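Local atomic coordinates of formiminoglutamase (Trypanosoma cruzi, PDB entry 4MYK), a protein that hydrolyses N-formimino-L-glutamate as an arginase-like enzyme with a manganese centre. Residues F114-I118 with V274-M279; E27-V33 with V108-G112; H148-R152 with H194-V198; D139-V145 with R179-F183; L208-R212 with V254-E260. The protein carries 1 engineered substitution. Numbering follows the deposited sequence.

Contact 1 of 5, residues F114-I118 with V274-M279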
# COMPACT_ATOMS: atom_id res chain seq x y z
N PHE A 114 14.37 -28.66 -11.37
CA PHE A 114 14.44 -27.22 -11.08
C PHE A 114 14.46 -26.94 -9.57
O PHE A 114 13.48 -27.22 -8.87
CB PHE A 114 13.29 -26.47 -11.75
CG PHE A 114 13.36 -24.97 -11.59
CD1 PHE A 114 12.98 -24.36 -10.40
CD2 PHE A 114 13.79 -24.17 -12.64
CE1 PHE A 114 13.05 -23.00 -10.27
CE2 PHE A 114 13.84 -22.80 -12.51
CZ PHE A 114 13.48 -22.21 -11.32
N PRO A 115 15.57 -26.38 -9.08
CA PRO A 115 15.72 -26.05 -7.66
C PRO A 115 15.11 -24.68 -7.31
O PRO A 115 15.41 -23.67 -7.97
CB PRO A 115 17.24 -25.99 -7.47
CG PRO A 115 17.83 -26.01 -8.85
CD PRO A 115 16.73 -25.90 -9.84
N PHE A 116 14.26 -24.65 -6.28
CA PHE A 116 13.80 -23.38 -5.71
C PHE A 116 14.24 -23.33 -4.25
O PHE A 116 13.88 -24.20 -3.45
CB PHE A 116 12.28 -23.24 -5.81
CG PHE A 116 11.71 -22.10 -5.00
CD1 PHE A 116 11.60 -20.83 -5.55
CD2 PHE A 116 11.27 -22.30 -3.69
CE1 PHE A 116 11.08 -19.78 -4.80
CE2 PHE A 116 10.74 -21.25 -2.95
CZ PHE A 116 10.65 -19.99 -3.50
N VAL A 117 15.02 -22.31 -3.90
CA VAL A 117 15.59 -22.22 -2.56
C VAL A 117 14.91 -21.12 -1.77
O VAL A 117 14.96 -19.95 -2.15
CB VAL A 117 17.11 -21.98 -2.61
CG1 VAL A 117 17.71 -22.03 -1.19
CG2 VAL A 117 17.80 -22.99 -3.52
N ILE A 118 14.27 -21.49 -0.68
CA ILE A 118 13.61 -20.51 0.17
C ILE A 118 14.49 -20.19 1.38
O ILE A 118 14.91 -21.09 2.10
CB ILE A 118 12.20 -20.96 0.62
CG1 ILE A 118 11.57 -19.92 1.55
CG2 ILE A 118 12.23 -22.34 1.27
CD1 ILE A 118 11.42 -18.57 0.90
N VAL A 274 15.39 -19.98 -17.67
CA VAL A 274 15.51 -19.80 -16.22
C VAL A 274 15.63 -21.15 -15.52
O VAL A 274 14.66 -21.92 -15.46
CB VAL A 274 14.35 -18.97 -15.65
CG1 VAL A 274 14.41 -18.96 -14.13
CG2 VAL A 274 14.40 -17.56 -16.21
N MET A 275 16.81 -21.44 -14.98
CA MET A 275 17.12 -22.80 -14.56
C MET A 275 17.08 -23.03 -13.05
O MET A 275 17.08 -24.18 -12.58
CB MET A 275 18.46 -23.25 -15.16
CG MET A 275 18.51 -23.14 -16.69
SD MET A 275 17.28 -24.16 -17.52
CE MET A 275 17.91 -25.79 -17.12
N MET A 276 17.03 -21.95 -12.29
CA MET A 276 16.77 -22.07 -10.87
C MET A 276 16.32 -20.72 -10.34
O MET A 276 16.40 -19.72 -11.02
CB MET A 276 17.99 -22.57 -10.09
CG MET A 276 18.99 -21.50 -9.69
SD MET A 276 20.18 -22.01 -8.41
CE MET A 276 19.18 -21.84 -6.93
N MET A 277 15.86 -20.73 -9.10
CA MET A 277 15.31 -19.55 -8.47
C MET A 277 15.60 -19.61 -6.99
O MET A 277 15.56 -20.68 -6.39
CB MET A 277 13.79 -19.48 -8.69
CG MET A 277 13.10 -18.52 -7.75
SD MET A 277 11.46 -18.04 -8.25
CE MET A 277 11.24 -16.60 -7.20
N ASP A 278 15.93 -18.46 -6.40
CA ASP A 278 15.94 -18.37 -4.95
C ASP A 278 15.17 -17.13 -4.50
O ASP A 278 14.91 -16.24 -5.31
CB ASP A 278 17.35 -18.51 -4.33
CG ASP A 278 18.17 -17.21 -4.36
OD1 ASP A 278 17.71 -16.19 -4.89
OD2 ASP A 278 19.30 -17.23 -3.83
N MET A 279 14.78 -17.12 -3.24
CA MET A 279 13.92 -16.07 -2.70
C MET A 279 14.48 -15.74 -1.34
O MET A 279 14.53 -16.61 -0.48
CB MET A 279 12.49 -16.57 -2.57
CG MET A 279 11.48 -15.52 -2.16
SD MET A 279 9.78 -16.18 -2.09
CE MET A 279 9.56 -16.67 -3.81
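Phe116 lies at the apolar centre. Its ring edge meets two methionines, with Phe116 CD1 3.5 Å from Met277 CG and Phe116 CZ 3.5 Å from Met279 CE. Both sulfurs also lie at that edge, so each makes a Met-aromatic contact. Phe114 holds the start of the pair: Met276 CA sits over its ring face, 3.7 Å from the centroid, as a CH-pi contact. The side chains rest on a backbone ladder between two parallel strands, whose axes differ by 8°. Met277 N donates to Pro115 O (3.2 Å), Val117 N to Met277 O (3.0 Å) and Met279 N to Val117 O (3.0 Å). At the polar edge Asp278 shares a sheet face with Val117, but its carboxylate binds Ser234, Asn128 and Ser125. The strands are central in the parallel sheet of the arginase/deacetylase fold. Strand 32-37 flanks one and strand 231-236 the other. Helices 94-110 and 125-135 cover the Val117 face, and Phe299 and Phe302 of helix 290-306 meet the rings of Phe116 and Phe114.

Contact 2 of 5, residues E27-V33 with V108-G112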
# COMPACT_ATOMS: atom_id res chain seq x y z
N GLU A 27 12.20 -37.57 -4.81
CA GLU A 27 12.70 -36.29 -5.29
C GLU A 27 13.06 -36.33 -6.77
O GLU A 27 12.86 -35.35 -7.50
CB GLU A 27 13.93 -35.88 -4.48
CG GLU A 27 14.41 -34.48 -4.79
CD GLU A 27 15.72 -34.15 -4.10
OE1 GLU A 27 15.96 -34.67 -2.99
OE2 GLU A 27 16.51 -33.35 -4.67
N GLU A 28 13.61 -37.46 -7.22
CA GLU A 28 14.12 -37.61 -8.58
C GLU A 28 13.01 -37.46 -9.60
O GLU A 28 13.25 -37.24 -10.79
CB GLU A 28 14.79 -38.99 -8.75
CG GLU A 28 15.54 -39.47 -7.53
CD GLU A 28 16.88 -38.77 -7.35
OE1 GLU A 28 17.67 -38.73 -8.33
OE2 GLU A 28 17.15 -38.28 -6.23
N ASP A 29 11.77 -37.57 -9.12
CA ASP A 29 10.60 -37.57 -9.98
C ASP A 29 9.88 -36.21 -10.00
O ASP A 29 9.01 -35.97 -10.84
CB ASP A 29 9.65 -38.70 -9.54
CG ASP A 29 10.25 -40.08 -9.81
OD1 ASP A 29 10.73 -40.32 -10.94
OD2 ASP A 29 10.25 -40.92 -8.89
N ALA A 30 10.27 -35.33 -9.09
CA ALA A 30 9.72 -33.98 -9.04
C ALA A 30 10.33 -33.07 -10.11
O ALA A 30 11.55 -33.06 -10.32
CB ALA A 30 9.92 -33.38 -7.67
N ASP A 31 9.48 -32.29 -10.78
CA ASP A 31 9.92 -31.29 -11.74
C ASP A 31 10.60 -30.14 -10.99
O ASP A 31 11.59 -29.57 -11.45
CB ASP A 31 8.73 -30.75 -12.53
CG ASP A 31 7.99 -31.84 -13.27
OD1 ASP A 31 8.56 -32.39 -14.24
OD2 ASP A 31 6.82 -32.14 -12.92
N ILE A 32 10.06 -29.82 -9.83
CA ILE A 32 10.55 -28.70 -9.04
C ILE A 32 10.88 -29.19 -7.65
O ILE A 32 10.08 -29.91 -7.03
CB ILE A 32 9.50 -27.56 -8.96
CG1 ILE A 32 9.22 -26.98 -10.35
CG2 ILE A 32 9.95 -26.47 -7.96
CD1 ILE A 32 7.90 -26.24 -10.46
N VAL A 33 12.05 -28.80 -7.16
CA VAL A 33 12.46 -29.17 -5.80
C VAL A 33 12.71 -27.95 -4.89
O VAL A 33 13.50 -27.07 -5.21
CB VAL A 33 13.65 -30.16 -5.83
CG1 VAL A 33 14.19 -30.41 -4.42
CG2 VAL A 33 13.20 -31.48 -6.47
N VAL A 108 20.39 -31.33 -7.94
CA VAL A 108 19.08 -31.12 -8.58
C VAL A 108 19.25 -30.58 -10.00
O VAL A 108 18.57 -31.02 -10.93
CB VAL A 108 18.16 -30.17 -7.76
CG1 VAL A 108 16.88 -29.90 -8.52
CG2 VAL A 108 17.82 -30.77 -6.42
N LEU A 109 20.18 -29.64 -10.14
CA LEU A 109 20.51 -29.05 -11.43
C LEU A 109 21.06 -30.11 -12.39
O LEU A 109 20.59 -30.25 -13.52
CB LEU A 109 21.54 -27.93 -11.27
CG LEU A 109 21.12 -26.54 -10.77
CD1 LEU A 109 22.33 -25.62 -10.75
CD2 LEU A 109 20.02 -25.98 -11.65
N ALA A 110 22.07 -30.83 -11.92
CA ALA A 110 22.74 -31.87 -12.70
C ALA A 110 21.78 -32.88 -13.34
O ALA A 110 22.08 -33.43 -14.39
CB ALA A 110 23.79 -32.58 -11.85
N ARG A 111 20.64 -33.13 -12.70
CA ARG A 111 19.74 -34.17 -13.23
C ARG A 111 18.58 -33.58 -14.00
O ARG A 111 17.65 -34.28 -14.36
CB ARG A 111 19.23 -35.10 -12.13
CG ARG A 111 17.99 -34.60 -11.43
CD ARG A 111 17.46 -35.62 -10.44
NE ARG A 111 16.44 -35.00 -9.60
CZ ARG A 111 16.69 -34.48 -8.41
NH1 ARG A 111 17.91 -34.54 -7.90
NH2 ARG A 111 15.71 -33.91 -7.72
N GLY A 112 18.63 -32.28 -14.24
CA GLY A 112 17.60 -31.63 -15.02
C GLY A 112 16.39 -31.11 -14.26
O GLY A 112 15.52 -30.50 -14.86
O HOH W 1 19.43 -34.35 -5.13
O HOH W 2 12.27 -29.86 -14.26
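Arg111 has by far the most surface buried here, 95 Å². It is the first residue past the helical backbone at the end of helix 94-110, and its long side chain reaches back to the turn ahead of strand 32-37. Its guanidinium forms a salt bridge with Glu27: Arg111 NH2 lies 3.2 Å from Glu27 OE2. The same nitrogen gives a weak hydrogen bond to Glu27 O, also at 3.2 Å. A water links the two side chains again, 3.1 Å from Glu27 OE2 and 3.2 Å from Arg111 NH1. The other carboxylate oxygen of Glu27 pairs with Lys104 of the same helix, so this acid serves two bases.

Glu28 lies over one face of the guanidinium. Glu28 OE1 is 4.1 Å from Arg111 NE, so only the charges attract. Arg111 NE has no hydrogen-bond partner in the model.

Val108 adds an apolar contact, Val108 CG2 to Val33 CG1 at 4.2 Å. Val108 CG2 also packs against the carboxylate of Glu27, 3.4 Å from Glu27 OE2. Val33 CG2 touches Arg111 NH2, at 3.7 Å.

The next residue, Gly112, has a positive phi of 89° and turns the chain towards strand 114-119. That strand pairs directly with strand 32-37. Helix 94-110 thus packs on the parallel sheet, with its C-terminal end against the start of strand 32-37, as part of the layered alpha/beta arginase fold.

Contact 3 of 5, residues H148-R152 with H194-V198. With MN (manganese (II) ion), chain C.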
# COMPACT_ATOMS: atom_id res chain seq x y z
N HIS A 148 18.57 -3.38 -3.08
CA HIS A 148 19.95 -3.15 -2.67
C HIS A 148 20.92 -3.61 -3.75
O HIS A 148 20.66 -4.55 -4.51
CB HIS A 148 20.26 -3.85 -1.34
CG HIS A 148 19.35 -3.44 -0.21
ND1 HIS A 148 18.36 -4.26 0.28
CD2 HIS A 148 19.28 -2.30 0.50
CE1 HIS A 148 17.72 -3.64 1.25
NE2 HIS A 148 18.25 -2.45 1.41
N LEU A 149 22.04 -2.90 -3.83
CA LEU A 149 23.15 -3.27 -4.68
C LEU A 149 24.37 -3.20 -3.77
O LEU A 149 25.04 -2.17 -3.67
CB LEU A 149 23.22 -2.30 -5.86
CG LEU A 149 24.53 -1.92 -6.55
CD1 LEU A 149 25.52 -3.08 -6.63
CD2 LEU A 149 24.21 -1.35 -7.93
N ASP A 150 24.63 -4.31 -3.08
CA ASP A 150 25.67 -4.39 -2.05
C ASP A 150 26.74 -5.38 -2.47
O ASP A 150 26.52 -6.60 -2.48
CB ASP A 150 25.05 -4.80 -0.71
CG ASP A 150 26.05 -4.79 0.42
OD1 ASP A 150 27.26 -4.70 0.15
OD2 ASP A 150 25.61 -4.87 1.58
N VAL A 151 27.92 -4.87 -2.82
CA VAL A 151 28.91 -5.73 -3.41
C VAL A 151 30.33 -5.43 -2.92
O VAL A 151 31.27 -5.40 -3.71
CB VAL A 151 28.82 -5.69 -4.96
CG1 VAL A 151 29.59 -6.83 -5.57
CG2 VAL A 151 27.37 -5.76 -5.40
N ARG A 152 30.47 -5.22 -1.61
CA ARG A 152 31.74 -4.83 -1.00
C ARG A 152 32.79 -5.95 -0.95
O ARG A 152 33.21 -6.40 0.12
CB ARG A 152 31.48 -4.31 0.41
CG ARG A 152 30.63 -5.27 1.22
CD ARG A 152 30.08 -4.58 2.46
NE ARG A 152 28.92 -3.75 2.17
CZ ARG A 152 28.45 -2.80 2.98
NH1 ARG A 152 29.07 -2.56 4.13
NH2 ARG A 152 27.39 -2.09 2.63
N HIS A 194 29.78 0.87 -5.42
CA HIS A 194 29.07 -0.37 -5.67
C HIS A 194 28.60 -0.43 -7.12
O HIS A 194 28.78 -1.44 -7.78
CB HIS A 194 27.88 -0.53 -4.71
CG HIS A 194 28.26 -0.84 -3.29
ND1 HIS A 194 28.42 0.13 -2.32
CD2 HIS A 194 28.50 -2.03 -2.67
CE1 HIS A 194 28.75 -0.44 -1.17
NE2 HIS A 194 28.80 -1.75 -1.36
N ALA A 195 28.01 0.65 -7.61
CA ALA A 195 27.60 0.74 -9.01
C ALA A 195 28.82 0.61 -9.92
O ALA A 195 28.85 -0.22 -10.83
CB ALA A 195 26.89 2.06 -9.28
N GLN A 196 29.81 1.46 -9.67
CA GLN A 196 31.08 1.43 -10.40
C GLN A 196 31.61 -0.00 -10.60
O GLN A 196 31.96 -0.39 -11.71
CB GLN A 196 32.09 2.29 -9.66
CG GLN A 196 33.52 2.08 -10.07
CD GLN A 196 34.48 3.02 -9.36
OE1 GLN A 196 35.23 2.60 -8.48
NE2 GLN A 196 34.45 4.29 -9.74
N TYR A 197 31.67 -0.78 -9.52
CA TYR A 197 32.15 -2.17 -9.57
C TYR A 197 31.39 -3.06 -10.57
O TYR A 197 31.98 -3.72 -11.42
CB TYR A 197 32.13 -2.81 -8.17
CG TYR A 197 32.61 -4.25 -8.12
CD1 TYR A 197 31.72 -5.31 -8.04
CD2 TYR A 197 33.97 -4.55 -8.18
CE1 TYR A 197 32.17 -6.63 -8.01
CE2 TYR A 197 34.43 -5.86 -8.15
CZ TYR A 197 33.52 -6.90 -8.06
OH TYR A 197 33.99 -8.21 -8.02
N VAL A 198 30.07 -3.09 -10.44
CA VAL A 198 29.22 -3.84 -11.36
C VAL A 198 29.45 -3.39 -12.80
O VAL A 198 29.68 -4.21 -13.69
CB VAL A 198 27.72 -3.63 -11.05
CG1 VAL A 198 26.86 -4.23 -12.15
CG2 VAL A 198 27.37 -4.20 -9.68
MN MN C . 17.78 -6.35 -0.43
O HOH W 3 19.90 -6.95 0.52
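In the arginase/deacetylase alpha/beta fold of this enzyme, the metal-binding loop that follows strand 141-145 packs on helix 192-200. His148 comes first and does not reach the helix. Its ND1 binds manganese at 2.3 Å, and water 3 is on the same ion at 2.4 Å. Asp146, Asp236 and Asp238 complete the protein ligands of that ion. Leu149 turns its side chain to the helix: Leu149 CD1 is 3.7 Å from Val198 CG2, and Leu149 O is 3.4 Å from His194 CB. Asp150 is a ligand of the other manganese in a structure of this protein, but here its side chain stays about 6 Å from that ion and does not bind it. Instead Asp150 OD1 accepts a hydrogen bond from Arg152 NE at 2.8 Å, part of a salt bridge. Val151 packs on Tyr197, with Val151 CG1 3.6 Å from Tyr197 CE1. The Tyr197 ring also makes a cation-pi contact with Arg167. Arg152 then runs past His194, which loses the most surface here, 105 Å², and also packs on Asp14 of a second subunit. The closest approach is at the His194 ring edge, where CD2 lies 2.9 Å from Val151 N.

Contact 4 of 5, residues D139-V145 with R179-F183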
# COMPACT_ATOMS: atom_id res chain seq x y z
N ASP A 139 28.58 -20.69 -19.04
CA ASP A 139 27.38 -20.29 -19.77
C ASP A 139 26.21 -19.91 -18.85
O ASP A 139 25.06 -20.22 -19.16
CB ASP A 139 26.95 -21.40 -20.73
CG ASP A 139 26.16 -20.88 -21.92
OD1 ASP A 139 26.11 -19.65 -22.14
OD2 ASP A 139 25.59 -21.71 -22.65
N VAL A 140 26.51 -19.23 -17.75
CA VAL A 140 25.48 -18.88 -16.78
C VAL A 140 25.15 -17.39 -16.82
O VAL A 140 26.03 -16.55 -16.96
CB VAL A 140 25.91 -19.26 -15.34
CG1 VAL A 140 24.87 -18.80 -14.33
CG2 VAL A 140 26.15 -20.75 -15.23
N GLY A 141 23.85 -17.10 -16.71
CA GLY A 141 23.38 -15.74 -16.50
C GLY A 141 22.77 -15.58 -15.11
O GLY A 141 22.28 -16.54 -14.53
N VAL A 142 22.82 -14.37 -14.57
CA VAL A 142 22.31 -14.11 -13.23
C VAL A 142 21.56 -12.78 -13.14
O VAL A 142 22.05 -11.74 -13.60
CB VAL A 142 23.45 -14.14 -12.16
CG1 VAL A 142 22.91 -13.84 -10.74
CG2 VAL A 142 24.19 -15.47 -12.19
N ILE A 143 20.36 -12.81 -12.56
CA ILE A 143 19.64 -11.58 -12.24
C ILE A 143 19.36 -11.45 -10.73
O ILE A 143 18.79 -12.36 -10.11
CB ILE A 143 18.35 -11.39 -13.08
CG1 ILE A 143 17.59 -10.14 -12.64
CG2 ILE A 143 17.46 -12.64 -13.04
CD1 ILE A 143 16.40 -9.80 -13.54
N ASN A 144 19.78 -10.33 -10.15
CA ASN A 144 19.49 -10.00 -8.76
C ASN A 144 18.37 -8.96 -8.69
O ASN A 144 18.59 -7.77 -8.95
CB ASN A 144 20.78 -9.51 -8.04
CG ASN A 144 20.56 -9.19 -6.56
OD1 ASN A 144 19.70 -9.77 -5.89
ND2 ASN A 144 21.35 -8.26 -6.04
N VAL A 145 17.17 -9.43 -8.36
CA VAL A 145 16.03 -8.57 -8.02
C VAL A 145 16.18 -8.15 -6.56
O VAL A 145 16.04 -8.98 -5.65
CB VAL A 145 14.67 -9.30 -8.21
CG1 VAL A 145 13.50 -8.33 -7.91
CG2 VAL A 145 14.56 -9.88 -9.61
N ARG A 179 26.51 -10.70 -18.33
CA ARG A 179 25.28 -11.47 -18.14
C ARG A 179 24.73 -11.36 -16.72
O ARG A 179 23.99 -12.22 -16.25
CB ARG A 179 25.49 -12.92 -18.57
CG ARG A 179 25.66 -13.04 -20.08
CD ARG A 179 26.07 -14.43 -20.51
NE ARG A 179 25.06 -15.42 -20.17
CZ ARG A 179 25.16 -16.70 -20.49
NH1 ARG A 179 26.22 -17.14 -21.15
NH2 ARG A 179 24.20 -17.55 -20.15
N PHE A 180 25.09 -10.26 -16.06
CA PHE A 180 24.60 -9.97 -14.72
C PHE A 180 23.75 -8.70 -14.67
O PHE A 180 24.17 -7.64 -15.11
CB PHE A 180 25.75 -9.90 -13.72
CG PHE A 180 25.33 -9.49 -12.34
CD1 PHE A 180 24.48 -10.28 -11.60
CD2 PHE A 180 25.77 -8.30 -11.79
CE1 PHE A 180 24.09 -9.90 -10.33
CE2 PHE A 180 25.38 -7.92 -10.52
CZ PHE A 180 24.54 -8.72 -9.79
N VAL A 181 22.55 -8.83 -14.14
CA VAL A 181 21.66 -7.69 -14.01
C VAL A 181 21.23 -7.46 -12.56
O VAL A 181 20.81 -8.39 -11.86
CB VAL A 181 20.41 -7.83 -14.91
CG1 VAL A 181 19.47 -6.66 -14.71
CG2 VAL A 181 20.83 -7.95 -16.37
N GLU A 182 21.37 -6.22 -12.11
CA GLU A 182 20.79 -5.76 -10.86
C GLU A 182 19.44 -5.18 -11.23
O GLU A 182 19.36 -4.22 -11.99
CB GLU A 182 21.65 -4.67 -10.23
CG GLU A 182 23.07 -5.11 -9.86
CD GLU A 182 23.15 -5.80 -8.51
OE1 GLU A 182 22.13 -6.33 -8.02
OE2 GLU A 182 24.25 -5.83 -7.92
N PHE A 183 18.37 -5.77 -10.70
CA PHE A 183 17.03 -5.43 -11.13
C PHE A 183 16.21 -4.78 -10.03
O PHE A 183 16.06 -5.33 -8.94
CB PHE A 183 16.31 -6.68 -11.62
CG PHE A 183 15.09 -6.39 -12.42
CD1 PHE A 183 13.86 -6.24 -11.79
CD2 PHE A 183 15.16 -6.26 -13.79
CE1 PHE A 183 12.72 -5.96 -12.52
CE2 PHE A 183 14.03 -5.98 -14.53
CZ PHE A 183 12.81 -5.84 -13.90
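Asn144 overlaps the Glu182 side chain, and its ND2 donates to Glu182 OE1 at 2.9 Å. The same ND2 makes a weak hydrogen bond to Asp146, a manganese ligand, and the Asn144 side chain is about 5 Å from a bound ion. The pair thus lies just behind the metal site.

The two strands run parallel, their axes 13° apart. Val142 N donates to Arg179 O (3.0 Å), Val181 N to Val142 O (3.0 Å), Asn144 N to Val181 O (2.8 Å) and Phe183 N to Asn144 O (2.7 Å). These four bonds fix Val142 beside Phe180, and so on to Val145 beside Phe183.

Side chains alternate between the faces. Val142 and Phe180 lie on the face of Asn144 and Glu182, with Val142 CG1 4.0 Å from Phe180 CD1. On the other face Ile143 CD1 is 3.7 Å from Phe183 CB, and Val145 CG2 is 4.2 Å from that atom.

At the far end Arg179 NH1 forms a salt bridge with Asp139 OD1 at 2.7 Å. Arg179 NH2 gives a weak hydrogen bond to Asp139 O at 3.0 Å.

Strand 231-236 pairs with the other edge of strand 141-145, towards the middle of the sheet, and strand 204-207 lies beyond strand 180-185 as the outermost strand. Helix 216-227 packs on the face of Ile143 and Phe183, while Phe175 covers Val142 and Phe180.

Contact 5 of 5, residues L208-R212 with V254-E260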
# COMPACT_ATOMS: atom_id res chain seq x y z
N LEU A 208 14.84 0.85 -10.16
CA LEU A 208 13.40 0.75 -9.95
C LEU A 208 12.61 1.66 -10.91
O LEU A 208 11.70 1.21 -11.61
CB LEU A 208 13.06 1.06 -8.49
CG LEU A 208 11.59 1.00 -8.06
CD1 LEU A 208 11.00 -0.37 -8.32
CD2 LEU A 208 11.43 1.39 -6.61
N SER A 209 12.99 2.94 -10.95
CA SER A 209 12.31 3.93 -11.77
C SER A 209 12.17 3.51 -13.24
O SER A 209 11.16 3.79 -13.88
CB SER A 209 12.99 5.30 -11.65
OG SER A 209 14.35 5.25 -12.04
N GLU A 210 13.17 2.82 -13.76
CA GLU A 210 13.13 2.38 -15.15
C GLU A 210 12.30 1.11 -15.33
O GLU A 210 11.56 0.97 -16.31
CB GLU A 210 14.55 2.24 -15.71
CG GLU A 210 15.05 0.83 -15.86
CD GLU A 210 16.44 0.79 -16.49
OE1 GLU A 210 17.35 1.51 -15.99
OE2 GLU A 210 16.61 0.05 -17.49
N VAL A 211 12.39 0.19 -14.36
CA VAL A 211 11.50 -0.98 -14.35
C VAL A 211 10.03 -0.51 -14.36
O VAL A 211 9.20 -1.00 -15.12
CB VAL A 211 11.74 -1.87 -13.10
CG1 VAL A 211 10.68 -2.96 -12.99
CG2 VAL A 211 13.13 -2.48 -13.13
N ARG A 212 9.74 0.46 -13.51
CA ARG A 212 8.40 1.01 -13.39
C ARG A 212 8.03 1.76 -14.67
O ARG A 212 6.88 1.72 -15.10
CB ARG A 212 8.31 1.93 -12.18
CG ARG A 212 8.65 1.27 -10.86
CD ARG A 212 7.74 1.82 -9.79
NE ARG A 212 6.37 1.64 -10.24
CZ ARG A 212 5.57 0.66 -9.84
NH1 ARG A 212 6.00 -0.21 -8.92
NH2 ARG A 212 4.33 0.57 -10.35
N VAL A 254 9.81 2.41 -0.97
CA VAL A 254 9.27 2.21 -2.32
C VAL A 254 9.81 0.89 -2.88
O VAL A 254 10.72 0.29 -2.31
CB VAL A 254 9.62 3.36 -3.29
CG1 VAL A 254 8.85 4.62 -2.94
CG2 VAL A 254 11.11 3.64 -3.29
N GLY A 255 9.23 0.46 -4.00
CA GLY A 255 9.63 -0.78 -4.63
C GLY A 255 8.49 -1.48 -5.34
O GLY A 255 7.41 -0.93 -5.54
N LEU A 256 8.75 -2.72 -5.74
CA LEU A 256 7.82 -3.48 -6.55
C LEU A 256 6.53 -3.76 -5.81
O LEU A 256 6.54 -4.00 -4.61
CB LEU A 256 8.47 -4.80 -7.00
CG LEU A 256 9.72 -4.71 -7.88
CD1 LEU A 256 10.33 -6.08 -8.04
CD2 LEU A 256 9.41 -4.09 -9.26
N SER A 257 5.41 -3.72 -6.51
CA SER A 257 4.17 -4.11 -5.87
C SER A 257 4.05 -5.64 -5.88
O SER A 257 4.77 -6.33 -6.61
CB SER A 257 2.97 -3.47 -6.58
OG SER A 257 2.81 -3.99 -7.88
N ALA A 258 3.15 -6.16 -5.06
CA ALA A 258 2.92 -7.59 -5.02
C ALA A 258 2.50 -8.13 -6.40
O ALA A 258 3.02 -9.15 -6.85
CB ALA A 258 1.89 -7.96 -3.92
N GLN A 259 1.59 -7.43 -7.08
CA GLN A 259 1.16 -7.83 -8.43
C GLN A 259 2.31 -7.90 -9.43
O GLN A 259 2.39 -8.82 -10.24
CB GLN A 259 0.07 -6.90 -8.96
CG GLN A 259 -0.66 -7.44 -10.19
CD GLN A 259 -1.24 -8.83 -9.96
OE1 GLN A 259 -2.10 -9.03 -9.10
NE2 GLN A 259 -0.77 -9.80 -10.74
N GLU A 260 3.19 -6.90 -9.39
CA GLU A 260 4.38 -6.90 -10.24
C GLU A 260 5.25 -8.11 -9.95
O GLU A 260 5.69 -8.80 -10.87
CB GLU A 260 5.19 -5.62 -10.02
CG GLU A 260 4.51 -4.37 -10.56
CD GLU A 260 5.29 -3.13 -10.21
OE1 GLU A 260 5.79 -3.06 -9.06
OE2 GLU A 260 5.42 -2.24 -11.08
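A capping box at the start of helix 258-270 anchors this contact, near the subunit interfaces of the trimer. Ser257 is the N-cap. Ser257 N donates to Glu260 OE1 at 2.7 Å, and Glu260 N donates weakly to Ser257 OG at 3.3 Å. Arg212 of helix 208-214 joins the box through a salt bridge, with Arg212 NH1 2.9 Å from Glu260 OE1. As a hydrogen bond this pair is weak. Beside it the packing is apolar. Leu208 CD2 lies 3.4 Å from Gly255 CA and 4.0 Å from Val254 CG2. Leu256 CD2 meets Leu208 CD1 at 4.2 Å and Val211 CG1 at 4.1 Å. Gly255 has a positive phi of 148°, where a CB would clash with the preceding carbonyl. Ser209 OG hydrogen-bonds Glu73 of a second subunit, and Val254 packs on Gln259 of that subunit. Glu260 OE1 serves both the cap, through Ser257 N, and Arg212 NH1, so the charge pair ties helix 208-214 to the first turn of helix 258-270.

Contacts 1, 2 and 4 all reach the same parallel sheet. Contacts 1 and 2 join directly, because Phe114 O and Val33 N are 2.7 Å apart, a probable hydrogen bond between neighbouring strands. Contact 4 lies further across the sheet, its centre about 13 Å from that of contact 1. It touches contact 3 where Glu182 OE2 meets Leu149 CD1 at 3.3 Å, and contact 5 where Phe183 CZ meets Val211 CG2 at 3.5 Å. Contact 3 supplies a manganese ligand, His148. The side chains of Asn144 in contact 4 and Asp278 in contact 1 lie about 5 Å and 9 Å from manganese. Contact 2 is remote, its centre about 33 Å from that of contact 3. Contacts 3 and 5 both touch the second subunit.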